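Local coordinates for protein pyridoxine 4-oxidase (PDB 4HA6) that catalyses the FAD-dependent oxidation of the 4-hydroxymethyl group of pyridoxine to the aldehyde pyridoxal, with molecular oxygen as the electron acceptor, at residues L289-L293 with I384-L389. Numbering follows the deposited sequence.
Sequences LQDHL and IDPAYL
In this GMC oxidoreductase a buried contact joins segment 289-293, the extended lead-in to strand 293-302 of the larger, branched antiparallel sheet, to residues 384-389, the end of strand 383-385 and the turn toward helix 392-409. The end-to-end directions differ by 52°, with Leu289 CA 6.3 Å from Pro386 CA and Leu293 CA 8.1 Å from Tyr388 CA. The backbone of 289-293 is extended throughout, so the CA-to-CB bonds of Leu289, Asp291 and Leu293 point toward the partner and those of Gln290 and His292 away. The other segment bends through an Asx turn, Asp385 OD2 accepting from Ala387 N at 2.9 Å. Leu289 (chi1 t, chi2 p) sets CD2 3.8 Å from Pro386 CA and 4.1 Å from Ile384 CG2. A water donates to Leu289 O and Pro386 O, each at 2.6 Å, bridging the backbones. Tyr388 (chi1 m) reaches back across the gap: its OH donates to Asp291 OD2 at a very short 2.4 Å, and Leu293 CD2 sits over its ring face, 3.5 Å from the centroid, a CH-pi contact. Leu293 CD1 also meets Leu389 CD1 at 3.6 Å. Asp291 OD2 is also hydrogen-bonded to Thr443 OG1, and OD1 to N of the pocket residue His446. The Asp291 side chain lies about 8 Å from the bound FAD and from the bound pyridoxamine; its several hydrogen bonds are consistent with a buried carboxylate held firmly behind the substrate pocket.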
loop_
_atom_site.group_PDB
_atom_site.type_symbol
_atom_site.label_atom_id
_atom_site.label_comp_id
_atom_site.label_asym_id
_atom_site.label_seq_id
_atom_site.Cartn_x
_atom_site.Cartn_y
_atom_site.Cartn_z
ATOM N N LEU A 289 -7.508 10.019 5.229
ATOM C CA LEU A 289 -7.354 8.580 4.958
ATOM C C LEU A 289 -7.812 8.232 3.545
ATOM O O LEU A 289 -8.952 8.534 3.161
ATOM C CB LEU A 289 -8.130 7.714 5.958
ATOM C CG LEU A 289 -8.261 6.221 5.564
ATOM C CD1 LEU A 289 -6.919 5.537 5.655
ATOM C CD2 LEU A 289 -9.300 5.444 6.405
ATOM N N GLN A 290 -6.929 7.587 2.782
ATOM C CA GLN A 290 -7.258 7.139 1.421
ATOM C C GLN A 290 -6.994 5.649 1.244
ATOM O O GLN A 290 -6.167 5.078 1.944
ATOM C CB GLN A 290 -6.416 7.909 0.400
ATOM C CG GLN A 290 -6.700 9.399 0.381
ATOM C CD GLN A 290 -5.547 10.178 -0.204
ATOM O OE1 GLN A 290 -5.259 10.074 -1.401
ATOM N NE2 GLN A 290 -4.842 10.923 0.650
ATOM N N ASP A 291 -7.663 5.037 0.270
ATOM C CA ASP A 291 -7.417 3.640 -0.076
ATOM C C ASP A 291 -7.897 3.432 -1.510
ATOM O O ASP A 291 -8.665 4.250 -2.037
ATOM C CB ASP A 291 -8.153 2.708 0.892
ATOM C CG ASP A 291 -7.955 1.218 0.571
ATOM O OD1 ASP A 291 -6.869 0.829 0.059
ATOM O OD2 ASP A 291 -8.895 0.429 0.853
ATOM N N HIS A 292 -7.414 2.374 -2.158
ATOM C CA HIS A 292 -7.894 2.023 -3.503
ATOM C C HIS A 292 -8.976 0.967 -3.344
ATOM O O HIS A 292 -8.923 0.167 -2.408
ATOM C CB HIS A 292 -6.770 1.437 -4.366
ATOM C CG HIS A 292 -5.879 2.453 -5.015
ATOM N ND1 HIS A 292 -4.505 2.400 -4.918
ATOM C CD2 HIS A 292 -6.159 3.517 -5.806
ATOM C CE1 HIS A 292 -3.975 3.401 -5.602
ATOM N NE2 HIS A 292 -4.960 4.093 -6.150
ATOM N N LEU A 293 -9.947 0.968 -4.259
ATOM C CA LEU A 293 -10.927 -0.105 -4.371
ATOM C C LEU A 293 -10.740 -0.882 -5.677
ATOM O O LEU A 293 -10.277 -0.325 -6.690
ATOM C CB LEU A 293 -12.351 0.463 -4.344
ATOM C CG LEU A 293 -12.837 1.003 -3.005
ATOM C CD1 LEU A 293 -14.108 1.823 -3.195
ATOM C CD2 LEU A 293 -13.082 -0.166 -2.055
ATOM N N ILE A 384 -12.476 3.071 11.872
ATOM C CA ILE A 384 -11.931 3.305 10.537
ATOM C C ILE A 384 -13.068 3.543 9.549
ATOM O O ILE A 384 -13.867 2.634 9.269
ATOM C CB ILE A 384 -11.112 2.089 10.056
ATOM C CG1 ILE A 384 -9.936 1.822 10.997
ATOM C CG2 ILE A 384 -10.627 2.286 8.612
ATOM C CD1 ILE A 384 -9.403 0.385 10.909
ATOM N N ASP A 385 -13.150 4.769 9.033
ATOM C CA ASP A 385 -14.162 5.097 8.033
ATOM C C ASP A 385 -13.480 5.551 6.759
ATOM O O ASP A 385 -13.188 6.729 6.621
ATOM C CB ASP A 385 -15.087 6.211 8.540
ATOM C CG ASP A 385 -16.038 6.725 7.457
ATOM O OD1 ASP A 385 -16.539 7.865 7.584
ATOM O OD2 ASP A 385 -16.281 5.993 6.471
ATOM N N PRO A 386 -13.244 4.619 5.811
ATOM C CA PRO A 386 -12.563 4.987 4.572
ATOM C C PRO A 386 -13.409 5.909 3.680
ATOM O O PRO A 386 -12.849 6.432 2.722
ATOM C CB PRO A 386 -12.333 3.634 3.872
ATOM C CG PRO A 386 -13.329 2.694 4.504
ATOM C CD PRO A 386 -13.477 3.168 5.913
ATOM N N ALA A 387 -14.700 6.089 3.987
ATOM C CA ALA A 387 -15.610 6.921 3.172
ATOM C C ALA A 387 -15.624 6.487 1.710
ATOM O O ALA A 387 -15.579 7.319 0.798
ATOM C CB ALA A 387 -15.248 8.404 3.278
ATOM N N TYR A 388 -15.696 5.178 1.488
ATOM C CA TYR A 388 -15.625 4.646 0.131
ATOM C C TYR A 388 -16.765 5.195 -0.733
ATOM O O TYR A 388 -17.915 5.289 -0.279
ATOM C CB TYR A 388 -15.691 3.116 0.144
ATOM C CG TYR A 388 -14.448 2.366 0.582
ATOM C CD1 TYR A 388 -14.569 1.210 1.345
ATOM C CD2 TYR A 388 -13.164 2.763 0.189
ATOM C CE1 TYR A 388 -13.469 0.477 1.728
ATOM C CE2 TYR A 388 -12.032 2.023 0.581
ATOM C CZ TYR A 388 -12.206 0.881 1.355
ATOM O OH TYR A 388 -11.141 0.108 1.772
ATOM N N LEU A 389 -16.437 5.547 -1.975
ATOM C CA LEU A 389 -17.426 6.006 -2.960
ATOM C C LEU A 389 -18.329 7.147 -2.483
ATOM O O LEU A 389 -19.529 7.140 -2.771
ATOM C CB LEU A 389 -18.299 4.833 -3.421
ATOM C CG LEU A 389 -17.808 3.984 -4.606
ATOM C CD1 LEU A 389 -16.313 4.159 -4.879
ATOM C CD2 LEU A 389 -18.167 2.510 -4.418
HETATM O O HOH W 1 -10.315 6.699 2.009
#